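Long-range contacts in protein phosphatase 2C (Toxoplasma gondii, PDB 3D8K), which probably removes phosphate from phosphoserine and phosphothreonine in proteins, as a manganese- or magnesium-dependent member of the PP2C family: residues A267-A272 against N315-V320; T119-V124 against M153-D158. All coordinates share one frame; numbering follows the deposited sequence.

Interaction 1. Residues A267-A272 against N315-V320; sequences AGTAGA and NISTFV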
# COMPACT_ATOMS: atom_id res chain seq x y z
N ALA C 267 5.43 16.04 -30.97
CA ALA C 267 5.26 14.97 -31.93
C ALA C 267 3.98 15.13 -32.72
O ALA C 267 3.08 15.87 -32.32
CB ALA C 267 5.28 13.64 -31.22
N GLY C 268 3.91 14.45 -33.85
CA GLY C 268 2.72 14.53 -34.67
C GLY C 268 2.73 13.54 -35.82
O GLY C 268 3.79 13.12 -36.30
N THR C 269 1.54 13.17 -36.27
CA THR C 269 1.42 12.25 -37.39
C THR C 269 1.94 12.96 -38.65
O THR C 269 2.07 14.18 -38.67
CB THR C 269 -0.04 11.84 -37.58
OG1 THR C 269 -0.82 12.98 -37.95
CG2 THR C 269 -0.60 11.28 -36.29
N ALA C 270 2.24 12.19 -39.69
CA ALA C 270 2.74 12.78 -40.93
C ALA C 270 1.86 13.94 -41.38
O ALA C 270 2.33 14.86 -42.04
CB ALA C 270 2.80 11.72 -42.01
N GLY C 271 0.58 13.88 -41.04
CA GLY C 271 -0.33 14.94 -41.42
C GLY C 271 -0.04 16.26 -40.73
O GLY C 271 -0.11 17.31 -41.34
N ALA C 272 0.27 16.19 -39.44
CA ALA C 272 0.57 17.39 -38.66
C ALA C 272 1.62 18.25 -39.34
O ALA C 272 1.47 19.46 -39.43
CB ALA C 272 1.04 17.00 -37.27
N ASN C 315 -5.03 12.43 -42.11
CA ASN C 315 -5.59 12.83 -40.82
C ASN C 315 -4.49 13.54 -40.02
O ASN C 315 -3.31 13.50 -40.38
CB ASN C 315 -6.13 11.59 -40.09
CG ASN C 315 -5.24 10.37 -40.26
OD1 ASN C 315 -5.67 9.24 -39.99
ND2 ASN C 315 -4.01 10.58 -40.70
N ILE C 316 -4.87 14.21 -38.93
CA ILE C 316 -3.90 14.96 -38.13
C ILE C 316 -3.95 14.70 -36.62
O ILE C 316 -5.01 14.75 -35.99
CB ILE C 316 -4.10 16.49 -38.37
CG1 ILE C 316 -3.98 16.80 -39.86
CG2 ILE C 316 -3.08 17.29 -37.58
CD1 ILE C 316 -4.37 18.22 -40.22
N SER C 317 -2.79 14.42 -36.04
CA SER C 317 -2.72 14.18 -34.61
C SER C 317 -1.45 14.79 -34.03
O SER C 317 -0.38 14.67 -34.60
CB SER C 317 -2.79 12.70 -34.31
OG SER C 317 -4.07 12.21 -34.63
N THR C 318 -1.60 15.43 -32.88
CA THR C 318 -0.47 16.07 -32.25
C THR C 318 -0.31 15.73 -30.77
O THR C 318 -1.27 15.33 -30.09
CB THR C 318 -0.58 17.61 -32.40
OG1 THR C 318 -1.72 18.08 -31.67
CG2 THR C 318 -0.75 17.97 -33.86
N PHE C 319 0.92 15.88 -30.29
CA PHE C 319 1.25 15.61 -28.91
C PHE C 319 2.37 16.50 -28.43
O PHE C 319 3.35 16.74 -29.13
CB PHE C 319 1.68 14.15 -28.74
CG PHE C 319 2.45 13.91 -27.47
CD1 PHE C 319 1.80 13.73 -26.26
CD2 PHE C 319 3.84 13.89 -27.47
CE1 PHE C 319 2.52 13.54 -25.09
CE2 PHE C 319 4.56 13.71 -26.29
CZ PHE C 319 3.90 13.53 -25.11
N VAL C 320 2.24 16.96 -27.20
CA VAL C 320 3.24 17.82 -26.62
C VAL C 320 3.44 17.51 -25.16
O VAL C 320 2.48 17.30 -24.42
CB VAL C 320 2.83 19.30 -26.72
CG1 VAL C 320 3.79 20.17 -25.89
CG2 VAL C 320 2.85 19.74 -28.16

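Interaction 2. Residues T119-V124 against M153-D158; sequences TEARVV and MNFRRD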
# COMPACT_ATOMS: atom_id res chain seq x y z
N THR C 119 24.78 11.01 -14.52
CA THR C 119 26.22 10.75 -14.47
C THR C 119 26.95 11.26 -15.72
O THR C 119 27.41 12.39 -15.74
CB THR C 119 26.46 9.25 -14.32
OG1 THR C 119 25.76 8.54 -15.35
CG2 THR C 119 25.93 8.79 -12.97
N GLU C 120 27.06 10.43 -16.75
CA GLU C 120 27.73 10.87 -17.95
C GLU C 120 27.48 9.99 -19.17
O GLU C 120 27.03 8.85 -19.06
CB GLU C 120 29.23 10.98 -17.69
CG GLU C 120 29.81 9.80 -16.96
CD GLU C 120 31.32 9.93 -16.73
OE1 GLU C 120 31.88 9.08 -16.02
OE2 GLU C 120 31.94 10.88 -17.27
N ALA C 121 27.78 10.54 -20.35
CA ALA C 121 27.58 9.84 -21.60
C ALA C 121 28.39 10.49 -22.72
O ALA C 121 28.77 11.65 -22.63
CB ALA C 121 26.10 9.85 -21.96
N ARG C 122 28.66 9.73 -23.78
CA ARG C 122 29.39 10.29 -24.90
C ARG C 122 28.27 10.89 -25.71
O ARG C 122 27.30 10.21 -26.01
CB ARG C 122 30.14 9.20 -25.65
CG ARG C 122 31.08 8.44 -24.72
CD ARG C 122 31.94 7.43 -25.46
NE ARG C 122 32.01 6.16 -24.75
CZ ARG C 122 31.00 5.29 -24.66
NH1 ARG C 122 29.83 5.55 -25.24
NH2 ARG C 122 31.17 4.15 -24.00
N VAL C 123 28.39 12.17 -26.03
CA VAL C 123 27.32 12.87 -26.73
C VAL C 123 27.67 13.71 -27.94
O VAL C 123 28.70 14.38 -27.99
CB VAL C 123 26.57 13.80 -25.73
CG1 VAL C 123 25.41 14.50 -26.43
CG2 VAL C 123 26.09 13.00 -24.55
N VAL C 124 26.75 13.69 -28.91
CA VAL C 124 26.85 14.47 -30.12
C VAL C 124 25.75 15.51 -30.02
O VAL C 124 24.58 15.23 -30.32
CB VAL C 124 26.58 13.65 -31.40
CG1 VAL C 124 26.67 14.56 -32.62
CG2 VAL C 124 27.56 12.52 -31.53
N MSE C 153 30.74 14.04 -22.20
CA MSE C 153 29.93 14.91 -21.35
C MSE C 153 29.82 14.40 -19.93
O MSE C 153 29.44 13.26 -19.70
CB MSE C 153 28.54 15.06 -21.97
CG MSE C 153 27.50 15.70 -21.09
SE MSE C 153 27.85 17.54 -20.69
CE MSE C 153 27.19 18.31 -22.33
N ASN C 154 30.16 15.25 -18.97
CA ASN C 154 30.07 14.87 -17.56
C ASN C 154 28.98 15.73 -16.94
O ASN C 154 29.23 16.88 -16.57
CB ASN C 154 31.38 15.14 -16.83
CG ASN C 154 31.39 14.57 -15.42
OD1 ASN C 154 30.35 14.49 -14.78
ND2 ASN C 154 32.56 14.17 -14.94
N PHE C 155 27.77 15.18 -16.84
CA PHE C 155 26.64 15.92 -16.28
C PHE C 155 26.88 16.29 -14.84
O PHE C 155 26.28 17.24 -14.34
CB PHE C 155 25.36 15.08 -16.37
CG PHE C 155 24.95 14.77 -17.78
CD1 PHE C 155 24.33 15.74 -18.56
CD2 PHE C 155 25.19 13.52 -18.33
CE1 PHE C 155 23.97 15.47 -19.87
CE2 PHE C 155 24.83 13.24 -19.63
CZ PHE C 155 24.22 14.21 -20.41
N ARG C 156 27.75 15.55 -14.17
CA ARG C 156 28.05 15.82 -12.78
C ARG C 156 28.71 17.19 -12.65
O ARG C 156 28.58 17.85 -11.62
CB ARG C 156 28.98 14.73 -12.24
CG ARG C 156 28.69 13.32 -12.80
CD ARG C 156 29.41 12.21 -12.03
NE ARG C 156 28.85 12.04 -10.69
CZ ARG C 156 27.58 11.71 -10.45
NH1 ARG C 156 26.74 11.50 -11.46
NH2 ARG C 156 27.15 11.60 -9.20
N ARG C 157 29.39 17.63 -13.70
CA ARG C 157 30.07 18.92 -13.69
C ARG C 157 29.49 19.87 -14.74
O ARG C 157 30.20 20.71 -15.31
CB ARG C 157 31.58 18.73 -13.90
CG ARG C 157 31.95 18.08 -15.23
CD ARG C 157 33.38 17.53 -15.20
NE ARG C 157 33.75 16.94 -16.49
CZ ARG C 157 34.75 16.09 -16.67
NH1 ARG C 157 35.50 15.70 -15.65
NH2 ARG C 157 35.00 15.61 -17.89
N ASP C 158 28.19 19.73 -14.98
CA ASP C 158 27.47 20.57 -15.93
C ASP C 158 26.56 21.49 -15.12
O ASP C 158 25.83 21.04 -14.24
CB ASP C 158 26.62 19.70 -16.87
CG ASP C 158 26.05 20.49 -18.04
OD1 ASP C 158 25.88 21.72 -17.92
OD2 ASP C 158 25.76 19.86 -19.08

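Interaction 1. Residues A267-A272 against N315-V320
Ser317 O is gripped from two neighbouring residues: Thr269 N donates a hydrogen bond of 3.0 Å that lies in the carbonyl plane, and Gly268 CA adds a CA-H...O contact. This is antiparallel pairing of two central strands, 264-268 and 316-322, in one sheet of the PP2C beta-sandwich. Further along, Ala267 and Phe319 form a hydrogen-bonded pair, Ala267 N reaching Phe319 O at 2.9 Å and Phe319 N returning to Ala267 O at 3.0 Å. This second donor stands above the carbonyl plane, 40° out of it. Between these bonds, Gly268 and Thr318 make the non-hydrogen-bonded pair.

Where strand 264-268 ends, a side chain takes over the backbone's task. Thr269 OG1 sits between its own backbone N and carbonyl carbon (chi1 65°) and accepts Ser317 N at 3.1 Å. Thr269 O turns instead toward Ala272 N, a weak bond within the turn. Asn315 O meets Gly271 CA in a nearly straight CA-H...O contact (164°), while Asn315 OD1 is hydrogen-bonded to Asp33 N and ND2 weakly to Asp55 OD1. Ser317 OG hydrogen-bonds Asp34 OD1. In PP2C relatives these strand ends border the metal site.

Ala272 CB touches both Thr318 CG2, at 4.0 Å, and Ile316 CG2; Thr318 and Ile316 also pack against helix 296-309. On the other face of the sheet, Ala267 CB approaches the edge of the Phe319 ring, 4.0 Å from CD2.

Interaction 2. Residues T119-V124 against M153-D158
Ala121 and Met153 exchange two backbone hydrogen bonds, Met153 N giving to Ala121 O at 3.1 Å and Ala121 N to Met153 O at 3.3 Å. The second runs in the plane of its carbonyl; in the first the donor is tilted 21° from it. Strand 120-124 is thereby joined antiparallel to strand 150-154, as the middle strand of a small three-stranded sheet whose other edge is strand 127-129. Glu120 and Asn154 follow as a non-hydrogen-bonded pair. Beyond them regular pairing stops: the chain enters a 3-10 turn at Phe155, and Phe155 N makes a weak bond of 3.0 Å to Thr119 O.

The same turn lays the Phe155 ring beside the backbone of the opposite segment. A chi1 of -63° sets CG beside the backbone N; the ring has Thr119 O and Glu120 CA near its plane, at the edge, with CD2 3.7 Å from Glu120 CA. Farther out on the ring, CE2 reaches Ala121 CB at 4.3 Å. Met153, a selenomethionine here, lays its CG over one ring face, toward the rim, and its CB touches Val123 CG2 at 4.1 Å. Phe258 meets the same ring edge-to-face, tying the small sheet to strand 253-259.

At the outer end of the contact Arg156 lies side by side with Thr119, pointing the same way, its NH1 near Thr119 CG2 and CA; Glu83 of the second subunit packs on both residues. Glu120 OE2 remains 4.1 Å from Asn154 ND2, with the planes 38° apart. Cohesion thus rests mainly on main-chain bonds and on apolar packing around Phe155 and Met153; between the two segments the charged ends of Glu120, Arg156 and Arg157 do not meet, so any attraction among them would be long-range and probably weak.

Overall arrangement
Both interactions join antiparallel strands and switch to something less regular where a strand runs out, but their settings differ. Interaction 1 is wholly buried, its centre about 10 Å from the centre of the chain, between central strands of a large sheet, with helix 296-309 on one side; 24 of the 42 residues linking its segments are helical. Interaction 2 belongs to a separate small sheet, partly exposed and in reach of a second subunit. Their centres lie 32 Å apart, and no strand is common to both. In the core, hydroxyl and amide side chains have defined polar partners; at the periphery, the charged side chains of the two segments form no salt bridge with one another, and Phe155 packs against Phe258 of strand 253-259.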